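Local coordinates for protein phospholipase C-beta (PLC-beta) (PDB 3QR0) that belongs to the multidomain phospholipase C-beta proteins, combining PH, EF-hand, TIM-barrel and C2 modules in one chain that binds a calcium ion, at residues N255-H260 with P743-V748; Y398-S403 with E434-L439; Q666-V671 with S724-K729; G153-L158 with D216-F221. All coordinates share one frame; numbering follows the deposited sequence.

Interaction 1: N255-H260 with P743-V748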
# COMPACT_ATOMS: atom_id res chain seq x y z
N ASN A 255 -0.36 -12.37 -26.93
CA ASN A 255 -0.46 -11.11 -27.66
C ASN A 255 -1.89 -10.57 -27.83
O ASN A 255 -2.07 -9.38 -28.06
CB ASN A 255 0.21 -11.22 -29.03
CG ASN A 255 1.74 -11.36 -28.95
OD1 ASN A 255 2.36 -10.97 -27.95
ND2 ASN A 255 2.34 -11.89 -30.00
N ASP A 256 -2.90 -11.44 -27.74
CA ASP A 256 -4.30 -11.04 -27.98
C ASP A 256 -5.09 -10.93 -26.68
O ASP A 256 -5.67 -9.89 -26.40
CB ASP A 256 -5.02 -12.02 -28.92
CG ASP A 256 -4.44 -12.03 -30.34
OD1 ASP A 256 -3.95 -10.97 -30.78
OD2 ASP A 256 -4.49 -13.08 -31.01
N MET A 257 -5.12 -12.00 -25.89
CA MET A 257 -5.95 -12.04 -24.68
C MET A 257 -5.26 -11.45 -23.45
O MET A 257 -5.90 -10.75 -22.66
CB MET A 257 -6.39 -13.47 -24.38
CG MET A 257 -7.36 -13.56 -23.21
SD MET A 257 -7.92 -15.23 -22.86
CE MET A 257 -8.83 -15.63 -24.35
N GLN A 258 -3.98 -11.75 -23.27
CA GLN A 258 -3.24 -11.31 -22.09
C GLN A 258 -2.68 -9.89 -22.21
O GLN A 258 -2.07 -9.39 -21.28
CB GLN A 258 -2.10 -12.28 -21.78
CG GLN A 258 -2.54 -13.72 -21.57
CD GLN A 258 -3.46 -13.87 -20.38
OE1 GLN A 258 -4.67 -14.04 -20.53
NE2 GLN A 258 -2.89 -13.82 -19.18
N ARG A 259 -2.90 -9.26 -23.36
CA ARG A 259 -2.31 -7.96 -23.68
C ARG A 259 -3.40 -6.94 -23.97
O ARG A 259 -4.32 -7.23 -24.73
CB ARG A 259 -1.40 -8.10 -24.91
CG ARG A 259 -0.72 -6.81 -25.32
CD ARG A 259 -0.06 -6.92 -26.68
NE ARG A 259 0.54 -5.65 -27.07
CZ ARG A 259 1.80 -5.28 -26.86
NH1 ARG A 259 2.67 -6.10 -26.27
NH2 ARG A 259 2.21 -4.09 -27.26
N HIS A 260 -3.27 -5.75 -23.39
CA HIS A 260 -4.19 -4.66 -23.69
C HIS A 260 -4.06 -4.30 -25.17
O HIS A 260 -2.96 -4.00 -25.63
CB HIS A 260 -3.89 -3.43 -22.82
CG HIS A 260 -5.01 -2.44 -22.75
ND1 HIS A 260 -5.44 -1.73 -23.85
CD2 HIS A 260 -5.79 -2.05 -21.72
CE1 HIS A 260 -6.44 -0.94 -23.50
NE2 HIS A 260 -6.67 -1.12 -22.21
N PRO A 743 -4.90 -7.29 -18.96
CA PRO A 743 -6.10 -8.11 -19.12
C PRO A 743 -5.80 -9.62 -19.17
O PRO A 743 -4.66 -10.04 -19.01
CB PRO A 743 -6.65 -7.63 -20.46
CG PRO A 743 -5.43 -7.29 -21.24
CD PRO A 743 -4.44 -6.74 -20.25
N GLY A 744 -6.85 -10.40 -19.38
CA GLY A 744 -6.74 -11.84 -19.59
C GLY A 744 -6.95 -12.64 -18.33
O GLY A 744 -7.51 -12.14 -17.34
N TYR A 745 -6.50 -13.89 -18.36
CA TYR A 745 -6.56 -14.76 -17.19
C TYR A 745 -5.45 -14.39 -16.22
O TYR A 745 -4.27 -14.44 -16.57
CB TYR A 745 -6.46 -16.23 -17.59
CG TYR A 745 -7.67 -16.75 -18.32
CD1 TYR A 745 -7.61 -17.09 -19.67
CD2 TYR A 745 -8.89 -16.90 -17.66
CE1 TYR A 745 -8.72 -17.56 -20.34
CE2 TYR A 745 -10.02 -17.37 -18.33
CZ TYR A 745 -9.92 -17.70 -19.67
OH TYR A 745 -11.02 -18.17 -20.34
N ARG A 746 -5.83 -14.02 -15.01
CA ARG A 746 -4.87 -13.57 -14.01
C ARG A 746 -5.16 -14.17 -12.65
O ARG A 746 -6.31 -14.23 -12.23
CB ARG A 746 -4.92 -12.04 -13.88
CG ARG A 746 -4.57 -11.28 -15.14
CD ARG A 746 -3.09 -11.34 -15.50
NE ARG A 746 -2.87 -10.80 -16.83
CZ ARG A 746 -1.69 -10.64 -17.42
NH1 ARG A 746 -0.56 -10.95 -16.78
NH2 ARG A 746 -1.63 -10.14 -18.65
N HIS A 747 -4.11 -14.62 -11.97
CA HIS A 747 -4.19 -14.82 -10.53
C HIS A 747 -3.98 -13.47 -9.86
O HIS A 747 -3.14 -12.67 -10.29
CB HIS A 747 -3.15 -15.83 -10.03
CG HIS A 747 -3.45 -17.23 -10.45
ND1 HIS A 747 -3.05 -17.74 -11.66
CD2 HIS A 747 -4.13 -18.22 -9.82
CE1 HIS A 747 -3.46 -19.00 -11.76
NE2 HIS A 747 -4.12 -19.31 -10.66
N VAL A 748 -4.74 -13.23 -8.81
CA VAL A 748 -4.75 -11.96 -8.11
C VAL A 748 -4.46 -12.22 -6.63
O VAL A 748 -5.40 -12.41 -5.85
CB VAL A 748 -6.12 -11.26 -8.27
CG1 VAL A 748 -6.10 -9.86 -7.67
CG2 VAL A 748 -6.52 -11.20 -9.74
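Q258, which follows helix 247-257 in the EF-hand-like region, clasps the corner through which the chain enters strand 746-751 of the C2 domain. Its CB lies against R746, 3.8 Å from NH2. From there CG runs anti to the carbonyl carbon, and a bend at chi2 (-63°) brings the amide alongside the backbone of Y745. OE1 accepts from Y745 N at 2.8 Å, in the carbonyl plane and on a lone pair, and it also rests 3.2 Å from G744 CA. NE2 donates to Y745 O at 3.0 Å in a nearly straight bond (167°) that arrives above the peptide carbonyl plane. N311 backs this end, bonding to both Q258 NE2 and Y745 O. NE2 also lies over one face of the R746 guanidinium, whose NE and NH2 both grip P743 O. On the flanks, M257 SD makes an oblique Met-aromatic contact with Y745 CE1 (3.5 Å), while the tyrosine hydroxyl bonds to E237; P743 CG packs 3.4 Å from H260 N. The glutamine amide thus pairs with the main chain of Y745 as a neighbouring peptide would, a neutral grip that satisfies both ends of a buried polar group and joins two domains.

Interaction 2: Y398-S403 with E434-L439; sequences YAIAES and EAFGEL
Y398 starts the contact on helix 393-403 of the TIM-barrel X region. Its CG is anti to the carbonyl carbon, and the ring reaches across to helix 422-436, where A435 CB sits almost exactly over the ring centre, 3.8 Å from the centroid and 6° off the normal: a CH-pi contact. Beyond the ring, Y398 OH lies 3.7 Å from E434 CB. Two waters in the ring plane prolong the hydroxyl, each 2.7 Å from Y398 OH; one donates a short bond to E434 OE1 (2.5 Å), the other a weak one to E434 O. Two residues on, I400 directs its CB at helix 422-436, and its CG2 branch lies 3.8 Å from F436 CE1 in an oblique approach; both residues also touch L414 on strand 412-418. A401 comes next. Its CB meets the F436 ring at the edge, 3.8 Å from CD1, and lies 3.3 Å from A435 O, so the small methyl lets the backbones come close. A401 O then borders L439 CD1 at 4.2 Å. The two helices flank strand 412-418 in consecutive beta-alpha-beta crossovers, and that strand carries the calcium ligand E417. The chemistry divides along the helix: aliphatic and aromatic groups seal the side toward the strand, whereas at the outer end the phenol and the carboxylate of the exposed E434 are bridged by water.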
# COMPACT_ATOMS: atom_id res chain seq x y z
N TYR A 398 11.84 14.19 16.12
CA TYR A 398 12.94 13.21 16.07
C TYR A 398 12.48 11.88 15.45
O TYR A 398 13.26 11.21 14.77
CB TYR A 398 13.56 13.02 17.46
CG TYR A 398 14.59 14.08 17.77
CD1 TYR A 398 15.90 13.95 17.33
CD2 TYR A 398 14.24 15.23 18.47
CE1 TYR A 398 16.85 14.92 17.60
CE2 TYR A 398 15.19 16.22 18.74
CZ TYR A 398 16.49 16.05 18.31
OH TYR A 398 17.43 17.02 18.57
N ALA A 399 11.21 11.52 15.66
CA ALA A 399 10.60 10.35 15.01
C ALA A 399 10.50 10.57 13.50
O ALA A 399 10.87 9.69 12.70
CB ALA A 399 9.22 10.08 15.59
N ILE A 400 10.00 11.74 13.11
CA ILE A 400 9.91 12.10 11.70
C ILE A 400 11.29 12.09 11.04
O ILE A 400 11.47 11.55 9.94
CB ILE A 400 9.23 13.48 11.50
CG1 ILE A 400 7.75 13.41 11.89
CG2 ILE A 400 9.35 13.95 10.05
CD1 ILE A 400 7.06 14.75 12.04
N ALA A 401 12.28 12.67 11.72
CA ALA A 401 13.64 12.74 11.20
C ALA A 401 14.23 11.34 10.96
O ALA A 401 14.95 11.13 9.99
CB ALA A 401 14.54 13.55 12.14
N GLU A 402 13.90 10.39 11.83
CA GLU A 402 14.34 9.00 11.67
C GLU A 402 13.76 8.32 10.43
O GLU A 402 14.48 7.68 9.66
CB GLU A 402 13.99 8.18 12.92
CG GLU A 402 14.43 6.72 12.84
CD GLU A 402 13.85 5.84 13.94
OE1 GLU A 402 13.36 6.37 14.97
OE2 GLU A 402 13.91 4.61 13.77
N SER A 403 12.45 8.44 10.24
CA SER A 403 11.72 7.58 9.30
C SER A 403 11.38 8.24 7.96
O SER A 403 10.99 7.56 7.02
CB SER A 403 10.43 7.08 9.96
OG SER A 403 10.73 6.41 11.18
N GLU A 434 17.03 21.34 15.09
CA GLU A 434 17.91 20.36 15.72
C GLU A 434 17.60 18.93 15.28
O GLU A 434 18.52 18.14 15.08
CB GLU A 434 17.85 20.49 17.24
CG GLU A 434 18.48 21.79 17.75
CD GLU A 434 18.30 22.01 19.25
OE1 GLU A 434 17.70 21.16 19.93
OE2 GLU A 434 18.77 23.06 19.74
N ALA A 435 16.32 18.60 15.12
CA ALA A 435 15.92 17.25 14.72
C ALA A 435 16.20 16.97 13.25
O ALA A 435 16.70 15.89 12.91
CB ALA A 435 14.44 17.02 15.02
N PHE A 436 15.89 17.93 12.38
CA PHE A 436 15.96 17.72 10.93
C PHE A 436 17.29 18.08 10.30
O PHE A 436 17.67 17.49 9.30
CB PHE A 436 14.86 18.51 10.20
CG PHE A 436 13.46 18.18 10.65
CD1 PHE A 436 13.09 16.88 10.97
CD2 PHE A 436 12.49 19.17 10.72
CE1 PHE A 436 11.79 16.59 11.38
CE2 PHE A 436 11.19 18.88 11.12
CZ PHE A 436 10.85 17.60 11.45
N GLY A 437 17.98 19.07 10.87
CA GLY A 437 19.24 19.57 10.31
C GLY A 437 19.14 19.92 8.83
O GLY A 437 18.28 20.71 8.43
N GLU A 438 20.00 19.30 8.03
CA GLU A 438 20.07 19.54 6.58
C GLU A 438 18.79 19.18 5.82
O GLU A 438 18.52 19.75 4.76
CB GLU A 438 21.23 18.73 5.98
CG GLU A 438 21.62 19.15 4.57
CD GLU A 438 22.75 18.33 4.01
OE1 GLU A 438 22.66 17.08 4.04
OE2 GLU A 438 23.73 18.93 3.54
N LEU A 439 18.00 18.25 6.36
CA LEU A 439 16.74 17.84 5.74
C LEU A 439 15.73 18.98 5.63
O LEU A 439 14.87 18.98 4.74
CB LEU A 439 16.09 16.69 6.53
CG LEU A 439 16.92 15.43 6.77
CD1 LEU A 439 16.14 14.46 7.65
CD2 LEU A 439 17.34 14.79 5.45
O HOH W 1 16.67 18.96 20.25
O HOH W 2 19.88 16.46 17.71

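Interaction 3: Q666-V671 with S724-K729; sequences QISSYV and SEENGK
Backbone hydrogen bonds carry the pairing of 666-671 with 724-729. Y670 and S724 form an antiparallel hydrogen-bonded pair: Y670 N donates to S724 O and S724 N to Y670 O, both at 3.0 Å and nearly along the C=O axis. S669 and E725 follow as a non-hydrogen-bonded pair with diverging side chains. Beyond them E726 N reaches S668 O at 3.0 Å in a bent bond (140°), above the carbonyl plane. A CA-H...O contact from E725 CA supplements it on the same S668 O. Strands 669-676 and 718-725 are central in one sheet of the C2 beta-sandwich, and 718-725 runs on through a type I turn, E725 to G728, into 730-737. At the end of that turn N727 OD1 accepts from K729 N, an Asx turn. Aromatic packing comes from Y670, whose CG takes the crowded position between backbone N and carbonyl carbon. This lays the ring over S724 CB, 4.2 Å from the centroid in a CH-pi contact, brings E726 O to the ring edge, and sets OH 3.6 Å from G728 CA; K688 adds a cation-pi partner. Water links S668 N to E725 OE1, donating to the carboxylate at 3.2 Å, while I667 CG2 crosses the glutamate 3.9 Å from OE1.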
# COMPACT_ATOMS: atom_id res chain seq x y z
N GLN A 666 -12.61 -24.16 7.03
CA GLN A 666 -13.66 -24.23 6.01
C GLN A 666 -14.63 -23.07 6.17
O GLN A 666 -15.59 -23.16 6.94
CB GLN A 666 -14.42 -25.56 6.09
CG GLN A 666 -13.74 -26.70 5.35
CD GLN A 666 -14.61 -27.95 5.25
OE1 GLN A 666 -15.57 -28.11 6.00
NE2 GLN A 666 -14.28 -28.82 4.31
N ILE A 667 -14.39 -21.99 5.43
CA ILE A 667 -15.26 -20.81 5.44
C ILE A 667 -16.20 -20.80 4.24
O ILE A 667 -15.98 -21.52 3.26
CB ILE A 667 -14.45 -19.49 5.45
CG1 ILE A 667 -13.57 -19.37 4.20
CG2 ILE A 667 -13.59 -19.40 6.70
CD1 ILE A 667 -13.18 -17.95 3.86
N SER A 668 -17.25 -19.99 4.34
CA SER A 668 -18.10 -19.68 3.20
C SER A 668 -17.72 -18.27 2.74
O SER A 668 -17.53 -17.39 3.57
CB SER A 668 -19.57 -19.72 3.61
OG SER A 668 -19.92 -21.00 4.10
N SER A 669 -17.57 -18.08 1.43
CA SER A 669 -17.05 -16.81 0.91
C SER A 669 -17.80 -16.29 -0.30
O SER A 669 -18.50 -17.04 -0.99
CB SER A 669 -15.58 -16.95 0.55
OG SER A 669 -15.41 -17.76 -0.60
N TYR A 670 -17.65 -14.99 -0.55
CA TYR A 670 -18.07 -14.38 -1.80
C TYR A 670 -17.08 -13.29 -2.20
O TYR A 670 -16.24 -12.86 -1.40
CB TYR A 670 -19.50 -13.83 -1.70
CG TYR A 670 -19.72 -12.75 -0.66
CD1 TYR A 670 -19.40 -11.42 -0.93
CD2 TYR A 670 -20.28 -13.05 0.57
CE1 TYR A 670 -19.61 -10.42 0.01
CE2 TYR A 670 -20.50 -12.05 1.53
CZ TYR A 670 -20.16 -10.74 1.24
OH TYR A 670 -20.36 -9.75 2.18
N VAL A 671 -17.19 -12.85 -3.44
CA VAL A 671 -16.30 -11.85 -4.00
C VAL A 671 -17.12 -10.70 -4.58
O VAL A 671 -18.17 -10.92 -5.20
CB VAL A 671 -15.40 -12.45 -5.09
CG1 VAL A 671 -14.41 -11.40 -5.63
CG2 VAL A 671 -14.67 -13.68 -4.55
N SER A 724 -14.86 -11.55 0.94
CA SER A 724 -15.43 -11.55 2.29
C SER A 724 -16.00 -12.91 2.66
O SER A 724 -16.37 -13.70 1.79
CB SER A 724 -16.56 -10.52 2.37
OG SER A 724 -16.10 -9.22 2.05
N GLU A 725 -16.06 -13.19 3.96
CA GLU A 725 -16.83 -14.32 4.46
C GLU A 725 -18.31 -14.00 4.27
O GLU A 725 -18.68 -12.83 4.10
CB GLU A 725 -16.52 -14.61 5.93
CG GLU A 725 -15.05 -14.94 6.19
CD GLU A 725 -14.79 -15.57 7.56
OE1 GLU A 725 -15.64 -16.35 8.04
OE2 GLU A 725 -13.73 -15.28 8.15
N GLU A 726 -19.16 -15.03 4.31
CA GLU A 726 -20.60 -14.85 4.10
C GLU A 726 -21.22 -13.84 5.07
O GLU A 726 -22.13 -13.10 4.69
CB GLU A 726 -21.35 -16.18 4.22
CG GLU A 726 -22.87 -16.04 4.16
CD GLU A 726 -23.60 -17.36 3.99
OE1 GLU A 726 -23.02 -18.42 4.30
OE2 GLU A 726 -24.78 -17.32 3.55
N ASN A 727 -20.73 -13.80 6.30
CA ASN A 727 -21.22 -12.85 7.30
C ASN A 727 -20.72 -11.42 7.09
O ASN A 727 -21.04 -10.53 7.87
CB ASN A 727 -20.89 -13.34 8.72
CG ASN A 727 -19.45 -13.06 9.12
OD1 ASN A 727 -18.53 -13.20 8.32
ND2 ASN A 727 -19.26 -12.68 10.38
N GLY A 728 -19.94 -11.20 6.03
CA GLY A 728 -19.45 -9.88 5.68
C GLY A 728 -18.06 -9.58 6.21
O GLY A 728 -17.56 -8.48 6.01
N LYS A 729 -17.43 -10.53 6.89
CA LYS A 729 -16.09 -10.33 7.43
C LYS A 729 -15.07 -10.25 6.30
O LYS A 729 -15.01 -11.13 5.44
CB LYS A 729 -15.72 -11.45 8.40
CG LYS A 729 -14.43 -11.22 9.16
CD LYS A 729 -14.22 -12.30 10.21
CE LYS A 729 -13.10 -11.96 11.18
NZ LYS A 729 -11.76 -11.93 10.53
O HOH W 3 -17.59 -18.54 6.85

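Interaction 4: G153-L158 with D216-F221; sequences GEWEKL and DTFFKF
W155 NE1 is held by one cross-segment bond: it donates to F218 O at 3.1 Å, nearly straight (164°). The acceptor lies in the indole plane, but the donor stands above the plane of the F218 carbonyl, so the bond misses the carbonyl lone pairs. This is the helical core of the EF-hand region: segments 153-158 and 216-221, parts of helices 151-165 and 215-225, cross at 110° with their axes 10.7 Å apart, and the tryptophan bridges that gap. W155 points its CB at the other helix, and with CG anti to the backbone N the indole reaches F218. F218 likewise carries CG anti to its backbone N and lays its ring over one indole face, an offset stack with the five-membered ring (centroids 4.3 Å apart, planes at 17°). Stack and hydrogen bond therefore involve the same two residues and together fix the rotation of the indole. Around the rim, F221 CD2 approaches the indole edge at 3.7 Å from W155 CZ2, the two side chains crossing at about a right angle. Y222 makes a further edge-to-face contact with W155. L158 also touches helix 174-181, as does F221. The tightest carbon-carbon touch in the stack joins W155 CE2 to F218 CE2 at 3.4 Å, while L158 CD2 meets the edge of the F218 ring 3.9 Å from CZ.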
# COMPACT_ATOMS: atom_id res chain seq x y z
N GLY A 153 5.15 -17.88 -6.87
CA GLY A 153 6.11 -17.30 -5.94
C GLY A 153 5.72 -17.50 -4.48
O GLY A 153 6.59 -17.73 -3.63
N GLU A 154 4.43 -17.42 -4.19
CA GLU A 154 3.94 -17.67 -2.83
C GLU A 154 4.02 -19.15 -2.48
O GLU A 154 4.21 -19.50 -1.31
CB GLU A 154 2.51 -17.17 -2.65
CG GLU A 154 2.39 -15.65 -2.58
CD GLU A 154 2.99 -15.03 -1.31
OE1 GLU A 154 3.35 -15.77 -0.37
OE2 GLU A 154 3.11 -13.79 -1.28
N TRP A 155 3.87 -20.01 -3.48
CA TRP A 155 4.03 -21.45 -3.30
C TRP A 155 5.49 -21.75 -2.98
O TRP A 155 5.78 -22.58 -2.12
CB TRP A 155 3.57 -22.19 -4.55
CG TRP A 155 3.29 -23.64 -4.33
CD1 TRP A 155 3.90 -24.70 -4.94
CD2 TRP A 155 2.32 -24.20 -3.44
NE1 TRP A 155 3.37 -25.88 -4.49
CE2 TRP A 155 2.40 -25.61 -3.56
CE3 TRP A 155 1.39 -23.66 -2.54
CZ2 TRP A 155 1.59 -26.47 -2.83
CZ3 TRP A 155 0.58 -24.52 -1.81
CH2 TRP A 155 0.69 -25.91 -1.96
N GLU A 156 6.40 -21.07 -3.68
CA GLU A 156 7.84 -21.19 -3.42
C GLU A 156 8.23 -20.68 -2.03
O GLU A 156 9.10 -21.25 -1.38
CB GLU A 156 8.64 -20.47 -4.51
CG GLU A 156 10.14 -20.74 -4.46
CD GLU A 156 10.92 -19.91 -5.47
OE1 GLU A 156 10.62 -18.71 -5.64
OE2 GLU A 156 11.86 -20.46 -6.07
N LYS A 157 7.59 -19.60 -1.58
CA LYS A 157 7.77 -19.10 -0.21
C LYS A 157 7.43 -20.17 0.83
O LYS A 157 8.19 -20.41 1.77
CB LYS A 157 6.91 -17.86 0.02
CG LYS A 157 6.92 -17.34 1.45
CD LYS A 157 6.43 -15.90 1.53
CE LYS A 157 6.23 -15.46 2.97
NZ LYS A 157 5.89 -14.01 3.07
N LEU A 158 6.28 -20.82 0.65
CA LEU A 158 5.88 -21.94 1.49
C LEU A 158 6.91 -23.07 1.41
O LEU A 158 7.24 -23.68 2.44
CB LEU A 158 4.49 -22.46 1.08
CG LEU A 158 3.94 -23.68 1.81
CD1 LEU A 158 3.85 -23.41 3.31
CD2 LEU A 158 2.59 -24.08 1.25
N ASP A 216 9.79 -28.79 -7.93
CA ASP A 216 8.94 -29.23 -9.04
C ASP A 216 7.97 -30.33 -8.61
O ASP A 216 6.83 -30.37 -9.06
CB ASP A 216 9.77 -29.64 -10.25
CG ASP A 216 10.38 -28.44 -10.98
OD1 ASP A 216 9.95 -27.30 -10.72
OD2 ASP A 216 11.28 -28.64 -11.81
N THR A 217 8.43 -31.21 -7.73
CA THR A 217 7.54 -32.20 -7.12
C THR A 217 6.57 -31.53 -6.14
O THR A 217 5.42 -31.95 -6.02
CB THR A 217 8.34 -33.29 -6.39
OG1 THR A 217 9.33 -33.82 -7.28
CG2 THR A 217 7.42 -34.42 -5.93
N PHE A 218 7.04 -30.49 -5.45
CA PHE A 218 6.15 -29.68 -4.61
C PHE A 218 5.04 -29.02 -5.45
O PHE A 218 3.91 -28.88 -4.97
CB PHE A 218 6.93 -28.62 -3.82
CG PHE A 218 6.15 -27.98 -2.70
CD1 PHE A 218 5.62 -28.76 -1.67
CD2 PHE A 218 5.94 -26.61 -2.66
CE1 PHE A 218 4.89 -28.18 -0.63
CE2 PHE A 218 5.22 -26.02 -1.62
CZ PHE A 218 4.69 -26.80 -0.61
N PHE A 219 5.34 -28.63 -6.68
CA PHE A 219 4.29 -28.12 -7.58
C PHE A 219 3.32 -29.23 -7.99
O PHE A 219 2.13 -28.99 -8.11
CB PHE A 219 4.87 -27.44 -8.83
CG PHE A 219 3.81 -26.78 -9.68
CD1 PHE A 219 3.22 -25.60 -9.27
CD2 PHE A 219 3.39 -27.37 -10.87
CE1 PHE A 219 2.23 -24.99 -10.04
CE2 PHE A 219 2.40 -26.76 -11.66
CZ PHE A 219 1.82 -25.57 -11.24
N LYS A 220 3.84 -30.44 -8.20
CA LYS A 220 2.99 -31.60 -8.48
C LYS A 220 2.04 -31.87 -7.29
O LYS A 220 0.93 -32.34 -7.47
CB LYS A 220 3.84 -32.84 -8.80
CG LYS A 220 3.15 -33.86 -9.69
CD LYS A 220 4.04 -35.07 -9.99
CE LYS A 220 3.22 -36.24 -10.54
NZ LYS A 220 4.04 -37.46 -10.80
N PHE A 221 2.50 -31.55 -6.08
CA PHE A 221 1.64 -31.61 -4.88
C PHE A 221 0.49 -30.60 -4.98
O PHE A 221 -0.65 -30.93 -4.67
CB PHE A 221 2.49 -31.41 -3.62
CG PHE A 221 1.69 -31.12 -2.37
CD1 PHE A 221 0.78 -32.04 -1.88
CD2 PHE A 221 1.89 -29.94 -1.66
CE1 PHE A 221 0.06 -31.78 -0.72
CE2 PHE A 221 1.17 -29.68 -0.50
CZ PHE A 221 0.26 -30.60 -0.03

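Overall arrangement
Interactions 1, 3 and 4 lie 23 to 27 Å apart between centres, whereas interaction 2 is 44 to 45 Å from each of them; interactions 1 and 3 lie across the chain's centre from it. Interaction 1 is the interdomain contact, joining the EF-hand-like region to the C2 domain; interaction 3 is nested within its chain loop and lies inside the C2 domain. Interaction 4, in the EF-hand region, comes nearest to interaction 1, with about 8 Å between nearest atoms. Interaction 2 belongs to the barrel that carries the calcium site of N339, E368, D370 and E417; the I400 side chain is about 13 Å from the ion. In interaction 1, R746 also bonds a glycerol, probably from the crystallisation liquor.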